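Beta-N-acetylhexosaminidase (Bacteroides fragilis, PDB 4PYS) probably hydrolyses terminal N-acetylhexosamine residues from glycans, as expected of a glycosyl hydrolase family 20 enzyme with a TIM-barrel catalytic domain. Local coordinates at residues R44-Y47 and E48-P52; I176-K179 and R180-F183; R367-A370 and L371-V375; D439-T442 and E443-D447; M461-S464 and G465-E468. All coordinates share one frame; numbering follows the deposited sequence.

The five contacts follow one another along the chain, and none touches another. Contact 1 ends helix 43-49 in the range of the family 20 domain 2, while contacts 2, 3 and 4 fall in that of the TIM-barrel catalytic domain: a turn before helix 183-186, the start of helix 369-376, and the loop after strand 428-435. Contact 5 spans the end of helix 453-462, on the way to helix 470-486. Their centres spread widely, from about 24 Å between contacts 3 and 5 to about 44 Å between contacts 2 and 5, which lie on opposite sides of the chain's centre. They therefore sample independent turns and helix ends of a probable glycosidase rather than one shared site.

Contact 1 (R44-Y47 and E48-P52); sequences RLFY and EKLVP
Phe46 and Leu50 meet where helix 43-49 ends, in the helical arm of a beta-alpha-beta unit between strands 31-35 and 56-58. The tight part faces inward. Leu50 CB lies over one face of the Phe46 ring, 4.2 Å from the centroid and 22° off the normal, a CH-pi contact displaced toward the rim, and Leu50 CD1 comes within 3.5 Å of Phe46 CD1. Because CG of Phe46 is anti to the backbone N (chi1 179°), the ring extends along the departing chain and also takes Val51, whose CB is 3.6 Å from Phe46 CE2. Two donors grip Phe46 O from opposite faces of its carbonyl plane: Leu50 N at 2.9 Å and, five residues on, Val51 N at 3.2 Å. Ile103 and Val56 touch the Phe46 side chain too, and Trp69 meets its ring nearly at a right angle.

The outer side is looser and polar. Lys49 NZ forms a salt bridge to Glu48 OE2 at 3.0 Å, the oxygen receiving it on its anti lone pair. Both charges have further partners, so the helix end is tied to Asp154 on helix 146-158 through the lysine and to Arg216 through the glutamate. Tyr47 CA points its hydrogen at Val51 O, with 3.1 Å between CA and O and 170° at the hydrogen.

Contact 2 (I176-K179 and R180-F183); sequences IEIK and RYPF
Ile178 and Tyr181 both turn CG1 or CG to the side of their own backbone N (chi1 -56° and -57°), and this leaves CG2 of Ile178, the branch trans to N, facing the tyrosine ring. Ile178 CG2 approaches Tyr181 CD2 at 4.2 Å, a light apolar touch across the ends of a type I beta turn. The turn lies in the loop between strand 173-174 and helix 183-186 and packs on helix 264-280. It is closed by Tyr181 N, which donates to Ile178 O at 3.1 Å. That bond is bent, with 137° at the hydrogen, and the donor stands well above the carbonyl plane instead of on a lone pair. A water also bridges the ends: it accepts from Ile178 N at 3.0 Å and lies 2.9 Å from Tyr181 O, to which it can donate.

At the corner of the turn the side chains diverge. Arg180 keeps an extended chain, and its CG lies over the centre of one face of the Tyr181 ring, 4.1 Å above the plane. Lys179, bent at its second torsion, runs back to Glu177, where NZ and OE1 form a long salt bridge of 3.5 Å. Pro182 follows the turn, its CD 3.5 Å from Lys179 O.

The tyrosine ring also stacks with Phe269, and its OH bonds to Asn272. From the same helix Glu276 accepts Lys179 N with one carboxylate oxygen and Arg180 N with the other. The two corner N-H groups are thus paired with a single acidic side chain, which would probably favour its ionised form.

Contact 3 (R367-A370 and L371-V375); sequences RDLA and LKNAV
The amide of Asn373 has Leu369 O over one face, almost directly above Asn373 CG at 3.6 Å, and on that same side Leu369 CD1 stands obliquely, 3.8 Å from Asn373 ND2. The second flat group, the carboxylate of Asp368, is covered on one face by the methylenes of Lys372: CG lies over it, 3.8 Å from Asp368 OD2, and CE comes in at a slant, 3.5 Å from Asp368 OD1. These are neighbours one turn apart at the start of helix 369-376.

Asp368 occupies the N-cap position, yet its side chain makes no capping bond. Its CG sits between backbone N and carbonyl carbon (chi1 59°), which sets the carboxylate beside Lys372. It is the main chain of Asp368 that opens the helix, for Lys372 N donates to Asp368 O at 2.8 Å with 164° at the hydrogen, approaching almost in line with the carbonyl bond. Asn373 N to Leu369 O, at 3.0 Å, and Ala374 N to Ala370 O, at 2.9 Å, continue the alpha-helical pattern.

On the inner side, Ala370, Leu371 and Ala374 pack against barrel strand 356-360, where Trp360 touches both Ala370 and Leu371; Leu371 and Ala374 also meet strand 381-383.

Bends at chi3 and chi4 of Lys372 bring NZ to 4.2 Å from Asp368 OD1, beyond a salt bridge. The opposite charges therefore probably attract only weakly, while CG and CE make van der Waals contact with the carboxylate. Asn373 ND2, by contrast, gives an N-H to Ile345 O in a neighbouring loop.

Contact 4 (D439-T442 and E443-D447); sequences DGVT and ESMID
Thr442 O accepts from Met445 N at 3.0 Å, a bond of three residues' span that closes a beta turn in the loop after strand 428-435 of the catalytic barrel, on the way to helix 447-450. Its N-H points fairly straight at the oxygen (154°), but the donor lies 52° out of the carbonyl plane and so misses the lone-pair direction. Before the turn, Asp439 and Gly440 both take positive phi.

The side chain of Met445, present as selenomethionine, folds back along residues 440-442. Its CB meets Val441 CG1 at 3.9 Å, and SE then passes 3.5 Å from Thr442 OG1. A bend at the last torsion (chi3 56°) turns the terminal CE to Val441 CA, 3.8 Å away. Ile446 CG1 reaches the same methyl as Met445 CB, 4.2 Å from Val441 CG1, the valine and isoleucine side chains crossing at about a right angle; it also lies 3.6 Å from Thr442 O. Val441 CG1 thus meets both apolar residues that follow the turn. Trp398 also touches the Met445 side chain.

Glu443, at the corner, reaches away from the loop: its carboxylate accepts from Thr148 OG1 and Lys145 N, while its backbone N donates to Glu196. On the same fold-back as its contact with Thr442, Met445 SE lies 3.6 Å from Gly440 O.

Contact 5 (M461-S464 and G465-E468); sequences MWHS and GNPE. With GOL (glycerol), chain D.
His463 precedes an inverse gamma turn centred on Gly465, just after helix 453-462, and its ring meets Asn466 and Glu468 beyond that turn. Its CB is 3.7 Å from O1 of a bound glycerol, probably left from crystallisation. With CG trans to the backbone N (chi1 178°), the ring is carried toward residues 466-468. ND1 shares a hydrogen bond with glycerol O1, 2.9 Å long and nearly straight at 163°; either atom could be the donor. Next along the ring, CE1 passes 3.8 Å from Asn466 O. Glu468 OE1 stands 3.6 Å from His463 ND1, the carboxylate turned 85° against the ring in loose contact; the other oxygen, OE2, is bridged to Lys476. At the tip, NE2 meets a water at the ring edge, 2.8 Å away, which also accepts from Asn466 ND2 and so links the ring to the asparagine.

The turn itself is closed by a weak bond from Asn466 N to Ser464 O, 2.7 Å long. Glycerol links His463 to Asn466 and also bonds to Tyr419: its O2 donates to Asn466 O at 2.9 Å.

Contact 1 (R44-Y47 and E48-P52)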
loop_
_atom_site.group_PDB
_atom_site.type_symbol
_atom_site.label_atom_id
_atom_site.label_comp_id
_atom_site.label_asym_id
_atom_site.label_seq_id
_atom_site.Cartn_x
_atom_site.Cartn_y
_atom_site.Cartn_z
ATOM N N ARG A 44 5.696 19.792 6.494
ATOM C CA ARG A 44 6.006 19.865 5.070
ATOM C C ARG A 44 4.758 19.589 4.221
ATOM O O ARG A 44 4.568 20.197 3.161
ATOM C CB ARG A 44 7.147 18.914 4.704
ATOM C CG ARG A 44 8.525 19.447 5.087
ATOM C CD ARG A 44 9.646 18.569 4.546
ATOM N NE ARG A 44 9.998 17.499 5.477
ATOM C CZ ARG A 44 10.871 17.637 6.473
ATOM N NH1 ARG A 44 11.474 18.804 6.669
ATOM N NH2 ARG A 44 11.139 16.614 7.274
ATOM N N LEU A 45 3.896 18.698 4.703
ATOM C CA LEU A 45 2.647 18.401 3.995
ATOM C C LEU A 45 1.696 19.593 4.045
ATOM O O LEU A 45 1.024 19.911 3.059
ATOM C CB LEU A 45 1.965 17.155 4.569
ATOM C CG LEU A 45 0.700 16.673 3.852
ATOM C CD1 LEU A 45 1.020 16.255 2.415
ATOM C CD2 LEU A 45 0.038 15.521 4.608
ATOM N N PHE A 46 1.637 20.247 5.201
ATOM C CA PHE A 46 0.809 21.436 5.353
ATOM C C PHE A 46 1.266 22.539 4.397
ATOM O O PHE A 46 0.442 23.182 3.734
ATOM C CB PHE A 46 0.864 21.938 6.807
ATOM C CG PHE A 46 0.044 23.172 7.043
ATOM C CD1 PHE A 46 -1.307 23.068 7.350
ATOM C CD2 PHE A 46 0.617 24.437 6.945
ATOM C CE1 PHE A 46 -2.076 24.197 7.552
ATOM C CE2 PHE A 46 -0.146 25.575 7.146
ATOM C CZ PHE A 46 -1.497 25.456 7.453
ATOM N N TYR A 47 2.575 22.769 4.325
ATOM C CA TYR A 47 3.104 23.812 3.443
ATOM C C TYR A 47 2.812 23.496 1.976
ATOM O O TYR A 47 2.578 24.387 1.160
ATOM C CB TYR A 47 4.614 23.983 3.637
ATOM C CG TYR A 47 5.034 24.523 4.991
ATOM C CD1 TYR A 47 4.219 25.393 5.709
ATOM C CD2 TYR A 47 6.256 24.161 5.549
ATOM C CE1 TYR A 47 4.610 25.880 6.946
ATOM C CE2 TYR A 47 6.654 24.641 6.776
ATOM C CZ TYR A 47 5.827 25.502 7.472
ATOM O OH TYR A 47 6.227 25.977 8.700
ATOM N N GLU A 48 2.829 22.217 1.643
ATOM C CA GLU A 48 2.615 21.793 0.269
ATOM C C GLU A 48 1.147 21.862 -0.162
ATOM O O GLU A 48 0.846 22.185 -1.315
ATOM C CB GLU A 48 3.143 20.365 0.102
ATOM C CG GLU A 48 3.036 19.817 -1.307
ATOM C CD GLU A 48 3.472 18.367 -1.388
ATOM O OE1 GLU A 48 4.595 18.045 -0.933
ATOM O OE2 GLU A 48 2.683 17.551 -1.906
ATOM N N LYS A 49 0.234 21.568 0.758
ATOM C CA LYS A 49 -1.163 21.342 0.382
ATOM C C LYS A 49 -2.109 22.470 0.785
ATOM O O LYS A 49 -3.173 22.629 0.184
ATOM C CB LYS A 49 -1.675 20.028 0.973
ATOM C CG LYS A 49 -0.912 18.763 0.549
ATOM C CD LYS A 49 -0.908 18.563 -0.968
ATOM C CE LYS A 49 -0.472 17.129 -1.328
ATOM N NZ LYS A 49 -0.172 16.982 -2.807
ATOM N N LEU A 50 -1.724 23.255 1.790
ATOM C CA LEU A 50 -2.638 24.250 2.365
ATOM C C LEU A 50 -2.116 25.689 2.332
ATOM O O LEU A 50 -2.696 26.549 1.665
ATOM C CB LEU A 50 -3.022 23.844 3.795
ATOM C CG LEU A 50 -3.908 22.597 3.876
ATOM C CD1 LEU A 50 -3.986 22.055 5.290
ATOM C CD2 LEU A 50 -5.293 22.950 3.360
ATOM N N VAL A 51 -1.036 25.952 3.066
ATOM C CA VAL A 51 -0.481 27.307 3.163
ATOM C C VAL A 51 1.030 27.243 3.033
ATOM O O VAL A 51 1.683 26.576 3.836
ATOM C CB VAL A 51 -0.799 27.949 4.536
ATOM C CG1 VAL A 51 -0.234 29.376 4.618
ATOM C CG2 VAL A 51 -2.290 27.943 4.803
ATOM N N PRO A 52 1.593 27.955 2.043
ATOM C CA PRO A 52 3.047 27.983 1.845
ATOM C C PRO A 52 3.754 28.523 3.080
ATOM O O PRO A 52 3.229 29.440 3.713
ATOM C CB PRO A 52 3.228 28.997 0.706
ATOM C CG PRO A 52 1.897 29.103 0.042
ATOM C CD PRO A 52 0.892 28.876 1.126
#

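Contact 2 (I176-K179 and R180-F183)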
loop_
_atom_site.group_PDB
_atom_site.type_symbol
_atom_site.label_atom_id
_atom_site.label_comp_id
_atom_site.label_asym_id
_atom_site.label_seq_id
_atom_site.Cartn_x
_atom_site.Cartn_y
_atom_site.Cartn_z
ATOM N N ILE A 176 15.016 -3.103 -7.573
ATOM C CA ILE A 176 15.580 -2.509 -6.363
ATOM C C ILE A 176 17.095 -2.674 -6.376
ATOM O O ILE A 176 17.603 -3.793 -6.463
ATOM C CB ILE A 176 14.912 -3.055 -5.062
ATOM C CG1 ILE A 176 15.546 -2.416 -3.828
ATOM C CG2 ILE A 176 14.975 -4.570 -4.997
ATOM C CD1 ILE A 176 15.228 -0.945 -3.702
ATOM N N GLU A 177 17.815 -1.554 -6.356
ATOM C CA GLU A 177 19.276 -1.605 -6.409
ATOM C C GLU A 177 19.858 -2.213 -5.138
ATOM O O GLU A 177 19.523 -1.788 -4.025
ATOM C CB GLU A 177 19.876 -0.211 -6.643
ATOM C CG GLU A 177 21.401 -0.244 -6.749
ATOM C CD GLU A 177 22.036 1.120 -6.957
ATOM O OE1 GLU A 177 21.708 2.066 -6.212
ATOM O OE2 GLU A 177 22.887 1.238 -7.861
ATOM N N ILE A 178 20.727 -3.206 -5.324
ATOM C CA ILE A 178 21.446 -3.863 -4.238
ATOM C C ILE A 178 22.924 -3.702 -4.565
ATOM O O ILE A 178 23.400 -4.268 -5.546
ATOM C CB ILE A 178 21.117 -5.374 -4.156
ATOM C CG1 ILE A 178 19.604 -5.612 -4.014
ATOM C CG2 ILE A 178 21.879 -6.024 -3.001
ATOM C CD1 ILE A 178 18.950 -4.891 -2.832
ATOM N N LYS A 179 23.638 -2.913 -3.762
ATOM C CA LYS A 179 25.020 -2.551 -4.074
ATOM C C LYS A 179 25.936 -3.769 -4.133
ATOM O O LYS A 179 26.867 -3.822 -4.943
ATOM C CB LYS A 179 25.564 -1.561 -3.039
ATOM C CG LYS A 179 24.838 -0.220 -2.982
ATOM C CD LYS A 179 25.076 0.578 -4.242
ATOM C CE LYS A 179 24.748 2.049 -4.034
ATOM N NZ LYS A 179 25.032 2.835 -5.268
ATOM N N ARG A 180 25.661 -4.743 -3.274
ATOM C CA ARG A 180 26.505 -5.933 -3.181
ATOM C C ARG A 180 26.391 -6.797 -4.432
ATOM O O ARG A 180 27.319 -7.519 -4.780
ATOM C CB ARG A 180 26.131 -6.758 -1.949
ATOM C CG ARG A 180 27.156 -7.828 -1.623
ATOM C CD ARG A 180 26.565 -8.933 -0.785
ATOM N NE ARG A 180 27.527 -10.019 -0.617
ATOM C CZ ARG A 180 28.103 -10.321 0.539
ATOM N NH1 ARG A 180 27.792 -9.622 1.628
ATOM N NH2 ARG A 180 28.966 -11.330 0.613
ATOM N N TYR A 181 25.240 -6.717 -5.096
ATOM C CA TYR A 181 24.998 -7.502 -6.295
ATOM C C TYR A 181 24.461 -6.601 -7.404
ATOM O O TYR A 181 23.250 -6.572 -7.664
ATOM C CB TYR A 181 24.026 -8.650 -6.006
ATOM C CG TYR A 181 24.470 -9.594 -4.904
ATOM C CD1 TYR A 181 25.601 -10.386 -5.050
ATOM C CD2 TYR A 181 23.738 -9.704 -3.725
ATOM C CE1 TYR A 181 26.000 -11.260 -4.049
ATOM C CE2 TYR A 181 24.126 -10.573 -2.719
ATOM C CZ TYR A 181 25.261 -11.344 -2.883
ATOM O OH TYR A 181 25.648 -12.206 -1.883
ATOM N N PRO A 182 25.367 -5.849 -8.051
ATOM C CA PRO A 182 25.024 -4.836 -9.056
ATOM C C PRO A 182 24.236 -5.389 -10.237
ATOM O O PRO A 182 23.424 -4.654 -10.796
ATOM C CB PRO A 182 26.392 -4.332 -9.526
ATOM C CG PRO A 182 27.309 -4.602 -8.386
ATOM C CD PRO A 182 26.819 -5.893 -7.793
ATOM N N PHE A 183 24.449 -6.648 -10.599
ATOM C CA PHE A 183 23.787 -7.218 -11.767
ATOM C C PHE A 183 22.275 -7.363 -11.588
ATOM O O PHE A 183 21.548 -7.472 -12.574
ATOM C CB PHE A 183 24.388 -8.572 -12.138
ATOM C CG PHE A 183 25.798 -8.486 -12.687
ATOM C CD1 PHE A 183 26.309 -7.278 -13.146
ATOM C CD2 PHE A 183 26.599 -9.611 -12.739
ATOM C CE1 PHE A 183 27.604 -7.191 -13.651
ATOM C CE2 PHE A 183 27.902 -9.539 -13.247
ATOM C CZ PHE A 183 28.400 -8.325 -13.700
HETATM O O HOH W 1 21.446 -4.277 -8.012
#

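Contact 3 (R367-A370 and L371-V375)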
loop_
_atom_site.group_PDB
_atom_site.type_symbol
_atom_site.label_atom_id
_atom_site.label_comp_id
_atom_site.label_asym_id
_atom_site.label_seq_id
_atom_site.Cartn_x
_atom_site.Cartn_y
_atom_site.Cartn_z
ATOM N N ARG A 367 -11.402 -19.077 -1.807
ATOM C CA ARG A 367 -12.252 -18.417 -0.810
ATOM C C ARG A 367 -11.444 -17.959 0.406
ATOM O O ARG A 367 -10.454 -17.236 0.262
ATOM C CB ARG A 367 -13.415 -19.329 -0.388
ATOM C CG ARG A 367 -14.390 -19.676 -1.518
ATOM C CD ARG A 367 -15.078 -18.426 -2.064
ATOM N NE ARG A 367 -16.121 -18.743 -3.041
ATOM C CZ ARG A 367 -15.967 -18.662 -4.362
ATOM N NH1 ARG A 367 -16.975 -18.977 -5.167
ATOM N NH2 ARG A 367 -14.811 -18.269 -4.884
ATOM N N ASP A 368 -11.833 -18.400 1.599
ATOM C CA ASP A 368 -11.160 -17.943 2.817
ATOM C C ASP A 368 -10.158 -18.947 3.398
ATOM O O ASP A 368 -9.839 -18.877 4.588
ATOM C CB ASP A 368 -12.183 -17.551 3.885
ATOM C CG ASP A 368 -13.100 -18.692 4.258
ATOM O OD1 ASP A 368 -13.216 -19.649 3.463
ATOM O OD2 ASP A 368 -13.713 -18.625 5.343
ATOM N N LEU A 369 -9.650 -19.858 2.566
ATOM C CA LEU A 369 -8.707 -20.879 3.034
ATOM C C LEU A 369 -7.516 -20.286 3.794
ATOM O O LEU A 369 -7.168 -20.759 4.871
ATOM C CB LEU A 369 -8.210 -21.756 1.874
ATOM C CG LEU A 369 -7.245 -22.890 2.251
ATOM C CD1 LEU A 369 -7.847 -23.767 3.333
ATOM C CD2 LEU A 369 -6.877 -23.731 1.043
ATOM N N ALA A 370 -6.898 -19.246 3.242
ATOM C CA ALA A 370 -5.715 -18.665 3.881
ATOM C C ALA A 370 -6.073 -17.987 5.193
ATOM O O ALA A 370 -5.323 -18.060 6.172
ATOM C CB ALA A 370 -5.039 -17.680 2.963
ATOM N N LEU A 371 -7.207 -17.302 5.198
ATOM C CA LEU A 371 -7.711 -16.682 6.410
ATOM C C LEU A 371 -7.920 -17.746 7.485
ATOM O O LEU A 371 -7.507 -17.576 8.631
ATOM C CB LEU A 371 -9.034 -15.964 6.128
ATOM C CG LEU A 371 -9.758 -15.438 7.365
ATOM C CD1 LEU A 371 -8.917 -14.386 8.024
ATOM C CD2 LEU A 371 -11.127 -14.870 7.018
ATOM N N LYS A 372 -8.558 -18.852 7.110
ATOM C CA LYS A 372 -8.825 -19.929 8.065
ATOM C C LYS A 372 -7.551 -20.581 8.614
ATOM O O LYS A 372 -7.464 -20.877 9.805
ATOM C CB LYS A 372 -9.750 -20.986 7.453
ATOM C CG LYS A 372 -11.225 -20.592 7.457
ATOM C CD LYS A 372 -12.151 -21.788 7.219
ATOM C CE LYS A 372 -12.343 -22.097 5.735
ATOM N NZ LYS A 372 -11.300 -23.010 5.183
ATOM N N ASN A 373 -6.560 -20.806 7.759
ATOM C CA ASN A 373 -5.329 -21.448 8.222
ATOM C C ASN A 373 -4.436 -20.502 9.019
ATOM O O ASN A 373 -3.715 -20.923 9.922
ATOM C CB ASN A 373 -4.570 -22.077 7.055
ATOM C CG ASN A 373 -5.265 -23.313 6.519
ATOM O OD1 ASN A 373 -6.265 -23.755 7.079
ATOM N ND2 ASN A 373 -4.741 -23.875 5.436
ATOM N N ALA A 374 -4.492 -19.217 8.685
ATOM C CA ALA A 374 -3.768 -18.217 9.457
ATOM C C ALA A 374 -4.293 -18.138 10.895
ATOM O O ALA A 374 -3.503 -18.046 11.834
ATOM C CB ALA A 374 -3.834 -16.863 8.779
ATOM N N VAL A 375 -5.612 -18.180 11.079
ATOM C CA VAL A 375 -6.153 -18.170 12.441
ATOM C C VAL A 375 -5.791 -19.446 13.222
ATOM O O VAL A 375 -5.489 -19.373 14.413
ATOM C CB VAL A 375 -7.690 -17.878 12.509
ATOM C CG1 VAL A 375 -8.076 -16.764 11.566
ATOM C CG2 VAL A 375 -8.521 -19.124 12.240
#

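Contact 4 (D439-T442 and E443-D447)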
loop_
_atom_site.group_PDB
_atom_site.type_symbol
_atom_site.label_atom_id
_atom_site.label_comp_id
_atom_site.label_asym_id
_atom_site.label_seq_id
_atom_site.Cartn_x
_atom_site.Cartn_y
_atom_site.Cartn_z
ATOM N N ASP A 439 -0.096 -7.628 -18.288
ATOM C CA ASP A 439 -0.648 -7.320 -19.614
ATOM C C ASP A 439 -0.290 -5.921 -20.118
ATOM O O ASP A 439 -1.002 -5.363 -20.952
ATOM C CB ASP A 439 -2.175 -7.534 -19.663
ATOM C CG ASP A 439 -2.560 -8.977 -19.912
ATOM O OD1 ASP A 439 -1.809 -9.684 -20.613
ATOM O OD2 ASP A 439 -3.629 -9.397 -19.422
ATOM N N GLY A 440 0.806 -5.359 -19.617
ATOM C CA GLY A 440 1.321 -4.111 -20.160
ATOM C C GLY A 440 0.574 -2.857 -19.742
ATOM O O GLY A 440 0.330 -1.978 -20.570
ATOM N N VAL A 441 0.215 -2.769 -18.464
ATOM C CA VAL A 441 -0.406 -1.562 -17.927
ATOM C C VAL A 441 0.658 -0.485 -17.704
ATOM O O VAL A 441 1.409 -0.529 -16.732
ATOM C CB VAL A 441 -1.156 -1.851 -16.613
ATOM C CG1 VAL A 441 -1.729 -0.556 -16.007
ATOM C CG2 VAL A 441 -2.270 -2.865 -16.861
ATOM N N THR A 442 0.726 0.470 -18.625
ATOM C CA THR A 442 1.700 1.548 -18.556
ATOM C C THR A 442 1.160 2.637 -17.637
ATOM O O THR A 442 0.028 2.542 -17.165
ATOM C CB THR A 442 1.945 2.142 -19.942
ATOM O OG1 THR A 442 0.698 2.615 -20.461
ATOM C CG2 THR A 442 2.515 1.093 -20.890
ATOM N N GLU A 443 1.957 3.668 -17.381
ATOM C CA GLU A 443 1.570 4.693 -16.402
ATOM C C GLU A 443 0.253 5.391 -16.762
ATOM O O GLU A 443 -0.555 5.707 -15.877
ATOM C CB GLU A 443 2.670 5.751 -16.272
ATOM C CG GLU A 443 3.973 5.237 -15.667
ATOM C CD GLU A 443 4.957 6.353 -15.383
ATOM O OE1 GLU A 443 4.513 7.498 -15.163
ATOM O OE2 GLU A 443 6.174 6.083 -15.374
ATOM N N SER A 444 0.056 5.649 -18.051
ATOM C CA SER A 444 -1.140 6.367 -18.518
ATOM C C SER A 444 -2.423 5.551 -18.349
ATOM O O SER A 444 -3.534 6.071 -18.543
ATOM C CB SER A 444 -0.983 6.752 -19.983
ATOM O OG SER A 444 -0.909 5.593 -20.797
HETATM N N MSE A 445 -2.264 4.276 -17.997
HETATM C CA MSE A 445 -3.393 3.342 -17.886
HETATM C C MSE A 445 -3.787 3.069 -16.449
HETATM O O MSE A 445 -4.781 2.380 -16.178
HETATM C CB MSE A 445 -3.051 2.024 -18.593
HETATM C CG MSE A 445 -2.964 2.155 -20.086
HETATM SE SE MSE A 445 -2.121 0.602 -20.908
HETATM C CE MSE A 445 -3.272 -0.741 -20.233
ATOM N N ILE A 446 -3.029 3.621 -15.509
ATOM C CA ILE A 446 -3.264 3.295 -14.107
ATOM C C ILE A 446 -4.531 3.928 -13.514
ATOM O O ILE A 446 -5.351 3.225 -12.920
ATOM C CB ILE A 446 -2.043 3.636 -13.236
ATOM C CG1 ILE A 446 -0.833 2.807 -13.684
ATOM C CG2 ILE A 446 -2.348 3.386 -11.765
ATOM C CD1 ILE A 446 0.486 3.164 -12.979
ATOM N N ASP A 447 -4.694 5.242 -13.659
ATOM C CA ASP A 447 -5.792 5.933 -12.965
ATOM C C ASP A 447 -7.185 5.399 -13.321
ATOM O O ASP A 447 -8.055 5.325 -12.457
ATOM C CB ASP A 447 -5.755 7.442 -13.247
ATOM C CG ASP A 447 -4.687 8.164 -12.451
ATOM O OD1 ASP A 447 -4.091 7.545 -11.544
ATOM O OD2 ASP A 447 -4.441 9.356 -12.742
#

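Contact 5 (M461-S464 and G465-E468)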
loop_
_atom_site.group_PDB
_atom_site.type_symbol
_atom_site.label_atom_id
_atom_site.label_comp_id
_atom_site.label_asym_id
_atom_site.label_seq_id
_atom_site.Cartn_x
_atom_site.Cartn_y
_atom_site.Cartn_z
HETATM N N MSE A 461 -11.694 0.821 4.677
HETATM C CA MSE A 461 -10.532 0.794 5.572
HETATM C C MSE A 461 -10.663 1.786 6.712
HETATM O O MSE A 461 -10.313 1.486 7.853
HETATM C CB MSE A 461 -9.276 1.154 4.786
HETATM C CG MSE A 461 -8.818 0.076 3.793
HETATM SE SE MSE A 461 -7.447 0.830 2.657
HETATM C CE MSE A 461 -7.303 -0.654 1.376
ATOM N N TRP A 462 -11.123 2.992 6.399
ATOM C CA TRP A 462 -11.081 4.071 7.395
ATOM C C TRP A 462 -12.382 4.281 8.178
ATOM O O TRP A 462 -12.379 4.356 9.414
ATOM C CB TRP A 462 -10.662 5.401 6.722
ATOM C CG TRP A 462 -10.670 6.527 7.728
ATOM C CD1 TRP A 462 -11.757 7.260 8.141
ATOM C CD2 TRP A 462 -9.551 7.019 8.460
ATOM N NE1 TRP A 462 -11.369 8.175 9.099
ATOM C CE2 TRP A 462 -10.013 8.050 9.305
ATOM C CE3 TRP A 462 -8.187 6.694 8.479
ATOM C CZ2 TRP A 462 -9.166 8.759 10.165
ATOM C CZ3 TRP A 462 -7.343 7.402 9.329
ATOM C CH2 TRP A 462 -7.832 8.422 10.165
ATOM N N HIS A 463 -13.491 4.406 7.459
ATOM C CA HIS A 463 -14.760 4.804 8.081
ATOM C C HIS A 463 -15.252 3.746 9.070
ATOM O O HIS A 463 -15.137 2.544 8.813
ATOM C CB HIS A 463 -15.806 5.040 6.978
ATOM C CG HIS A 463 -17.168 5.416 7.491
ATOM N ND1 HIS A 463 -18.313 4.771 7.076
ATOM C CD2 HIS A 463 -17.570 6.369 8.367
ATOM C CE1 HIS A 463 -19.365 5.305 7.676
ATOM N NE2 HIS A 463 -18.943 6.277 8.466
ATOM N N SER A 464 -15.770 4.199 10.203
ATOM C CA SER A 464 -16.393 3.334 11.202
ATOM C C SER A 464 -17.501 2.500 10.551
ATOM O O SER A 464 -18.086 2.913 9.543
ATOM C CB SER A 464 -16.984 4.178 12.338
ATOM O OG SER A 464 -16.045 5.126 12.850
ATOM N N GLY A 465 -17.806 1.343 11.133
ATOM C CA GLY A 465 -18.855 0.492 10.591
ATOM C C GLY A 465 -20.245 1.005 10.935
ATOM O O GLY A 465 -20.993 0.329 11.648
ATOM N N ASN A 466 -20.557 2.218 10.467
ATOM C CA ASN A 466 -21.875 2.841 10.629
ATOM C C ASN A 466 -22.608 2.762 9.297
ATOM O O ASN A 466 -21.979 2.668 8.252
ATOM C CB ASN A 466 -21.747 4.326 11.002
ATOM C CG ASN A 466 -21.113 4.545 12.347
ATOM O OD1 ASN A 466 -21.237 3.723 13.252
ATOM N ND2 ASN A 466 -20.434 5.681 12.496
ATOM N N PRO A 467 -23.946 2.799 9.333
ATOM C CA PRO A 467 -24.698 2.664 8.083
ATOM C C PRO A 467 -24.374 3.749 7.050
ATOM O O PRO A 467 -24.310 4.938 7.378
ATOM C CB PRO A 467 -26.148 2.792 8.545
ATOM C CG PRO A 467 -26.147 2.256 9.936
ATOM C CD PRO A 467 -24.817 2.728 10.518
ATOM N N GLU A 468 -24.179 3.313 5.810
ATOM C CA GLU A 468 -23.990 4.192 4.667
ATOM C C GLU A 468 -24.280 3.365 3.422
ATOM O O GLU A 468 -23.490 2.488 3.061
ATOM C CB GLU A 468 -22.552 4.712 4.616
ATOM C CG GLU A 468 -22.324 5.678 3.444
ATOM C CD GLU A 468 -20.870 6.075 3.298
ATOM O OE1 GLU A 468 -20.015 5.470 3.985
ATOM O OE2 GLU A 468 -20.577 6.971 2.482
HETATM C C1 GOL D . -18.844 1.616 4.685
HETATM O O1 GOL D . -17.901 2.430 5.367
HETATM C C2 GOL D . -20.142 1.606 5.494
HETATM O O2 GOL D . -19.887 1.201 6.824
HETATM C C3 GOL D . -21.169 0.670 4.857
HETATM O O3 GOL D . -20.621 -0.621 4.672
HETATM O O HOH W 2 -20.033 8.118 10.309
#